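Local coordinates for 39 kDa initiator binding protein (Trichomonas vaginalis, PDB 1Q87) that binds the initiator (Inr) element of core promoters, probably through its other domain, this chain being the C-terminal domain of the protein, at residues K62-F67 and Q75-V80. Residues are numbered along the deposited sequence; the frame is centred on the assembly and turned at random.
Sequences KAAEYF and QNAIEV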
loop_
_atom_site.group_PDB
_atom_site.type_symbol
_atom_site.label_atom_id
_atom_site.label_comp_id
_atom_site.label_asym_id
_atom_site.label_seq_id
_atom_site.Cartn_x
_atom_site.Cartn_y
_atom_site.Cartn_z
ATOM N N LYS A 62 11.445 4.694 14.594
ATOM C CA LYS A 62 10.322 5.447 15.170
ATOM C C LYS A 62 9.007 4.995 14.561
ATOM O O LYS A 62 8.015 4.807 15.276
ATOM C CB LYS A 62 10.452 6.951 14.944
ATOM C CG LYS A 62 11.680 7.591 15.620
ATOM C CD LYS A 62 11.761 7.165 17.065
ATOM C CE LYS A 62 13.022 7.655 17.749
ATOM N NZ LYS A 62 13.099 7.104 19.133
ATOM N N ALA A 63 9.006 4.795 13.248
ATOM C CA ALA A 63 7.794 4.372 12.566
ATOM C C ALA A 63 7.373 2.992 13.091
ATOM O O ALA A 63 6.181 2.764 13.333
ATOM C CB ALA A 63 7.997 4.339 11.050
ATOM N N ALA A 64 8.338 2.099 13.311
ATOM C CA ALA A 64 7.986 0.780 13.805
ATOM C C ALA A 64 7.243 0.898 15.127
ATOM O O ALA A 64 6.113 0.395 15.278
ATOM C CB ALA A 64 9.244 -0.117 13.970
ATOM N N GLU A 65 7.868 1.600 16.064
ATOM C CA GLU A 65 7.295 1.765 17.367
ATOM C C GLU A 65 5.890 2.284 17.270
ATOM O O GLU A 65 5.020 1.854 18.004
ATOM C CB GLU A 65 8.104 2.760 18.204
ATOM C CG GLU A 65 9.420 2.258 18.799
ATOM C CD GLU A 65 10.375 3.420 19.149
ATOM O OE1 GLU A 65 9.887 4.561 19.426
ATOM O OE2 GLU A 65 11.612 3.183 19.141
ATOM N N TYR A 66 5.664 3.210 16.360
ATOM C CA TYR A 66 4.366 3.840 16.270
ATOM C C TYR A 66 3.333 3.116 15.417
ATOM O O TYR A 66 2.139 3.292 15.643
ATOM C CB TYR A 66 4.567 5.267 15.774
ATOM C CG TYR A 66 3.347 6.153 15.729
ATOM C CD1 TYR A 66 2.554 6.233 14.591
ATOM C CD2 TYR A 66 3.041 6.985 16.791
ATOM C CE1 TYR A 66 1.484 7.137 14.505
ATOM C CE2 TYR A 66 1.967 7.887 16.721
ATOM C CZ TYR A 66 1.196 7.957 15.576
ATOM O OH TYR A 66 0.126 8.829 15.519
ATOM N N PHE A 67 3.784 2.305 14.461
ATOM C CA PHE A 67 2.870 1.599 13.571
ATOM C C PHE A 67 2.634 0.107 13.896
ATOM O O PHE A 67 1.662 -0.459 13.433
ATOM C CB PHE A 67 3.359 1.681 12.116
ATOM C CG PHE A 67 3.404 3.070 11.540
ATOM C CD1 PHE A 67 2.628 4.086 12.042
ATOM C CD2 PHE A 67 4.226 3.336 10.446
ATOM C CE1 PHE A 67 2.666 5.327 11.476
ATOM C CE2 PHE A 67 4.274 4.559 9.878
ATOM C CZ PHE A 67 3.495 5.567 10.383
ATOM N N GLN A 75 11.154 -5.680 16.280
ATOM C CA GLN A 75 12.086 -6.101 15.246
ATOM C C GLN A 75 11.357 -6.494 13.996
ATOM O O GLN A 75 11.821 -6.205 12.876
ATOM C CB GLN A 75 12.950 -7.279 15.693
ATOM C CG GLN A 75 14.404 -6.880 15.916
ATOM C CD GLN A 75 15.001 -6.153 14.722
ATOM O OE1 GLN A 75 15.670 -5.118 14.880
ATOM N NE2 GLN A 75 14.765 -6.690 13.515
ATOM N N ASN A 76 10.221 -7.159 14.179
ATOM C CA ASN A 76 9.449 -7.571 13.017
ATOM C C ASN A 76 8.941 -6.372 12.234
ATOM O O ASN A 76 9.080 -6.318 11.024
ATOM C CB ASN A 76 8.258 -8.433 13.414
ATOM C CG ASN A 76 7.342 -8.702 12.251
ATOM O OD1 ASN A 76 6.256 -8.127 12.148
ATOM N ND2 ASN A 76 7.778 -9.561 11.358
ATOM N N ALA A 77 8.360 -5.417 12.943
ATOM C CA ALA A 77 7.817 -4.244 12.306
ATOM C C ALA A 77 8.932 -3.522 11.536
ATOM O O ALA A 77 8.687 -2.986 10.451
ATOM C CB ALA A 77 7.204 -3.326 13.348
ATOM N N ILE A 78 10.146 -3.529 12.098
ATOM C CA ILE A 78 11.309 -2.872 11.488
ATOM C C ILE A 78 11.699 -3.571 10.194
ATOM O O ILE A 78 12.020 -2.937 9.190
ATOM C CB ILE A 78 12.517 -2.884 12.449
ATOM C CG1 ILE A 78 12.330 -1.826 13.526
ATOM C CG2 ILE A 78 13.812 -2.609 11.696
ATOM C CD1 ILE A 78 13.481 -1.807 14.518
ATOM N N GLU A 79 11.652 -4.886 10.204
ATOM C CA GLU A 79 12.021 -5.591 9.003
ATOM C C GLU A 79 10.996 -5.342 7.905
ATOM O O GLU A 79 11.358 -5.126 6.759
ATOM C CB GLU A 79 12.167 -7.091 9.287
ATOM C CG GLU A 79 13.033 -7.373 10.513
ATOM C CD GLU A 79 13.785 -8.709 10.468
ATOM O OE1 GLU A 79 13.566 -9.507 9.517
ATOM O OE2 GLU A 79 14.600 -8.945 11.404
ATOM N N VAL A 80 9.719 -5.340 8.262
ATOM C CA VAL A 80 8.681 -5.157 7.276
ATOM C C VAL A 80 8.793 -3.777 6.633
ATOM O O VAL A 80 8.810 -3.640 5.411
ATOM C CB VAL A 80 7.296 -5.269 7.908
ATOM C CG1 VAL A 80 6.203 -4.888 6.875
ATOM C CG2 VAL A 80 7.068 -6.681 8.398
#
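A64 puts its methyl against two neighbours on the facing helix: its CB lies 3.6 Å from CG1 of I78 and 3.9 Å from CB of A77. That is the tight part, and it is small, with about 114 Å² buried over both sides. With a methyl at both A64 and A77, the backbones come close, CA of A64 standing 5.2 Å from CA of A77. I78 reaches in from the flank. Its CG1 sits beside the backbone N and anti to the carbonyl carbon (chi1 -77°), which lays that methylene alongside the A64 methyl.

The two segments belong to consecutive helices, 56-67 and 74-84, joined by a short connection in a helix-loop-helix unit of this mostly helical part of the domain. The connection also packs on A77, through K68 and Q72. F67 starts toward helix 74-84, but its ring swings away to pack against I42 of helix 29-47, L98, F101 and L102 of helix 95-105 and I111 of helix 111-123, the last of which also meets V80 through I115.

On the side of E65 and Q75, by contrast, the contact gives way to solvent. Both are exposed and start away from the opposite segment, and E79 is exposed too. Here E65 OE2 makes a salt bridge to NZ of K74, at the start of helix 74-84, which links the two helices directly.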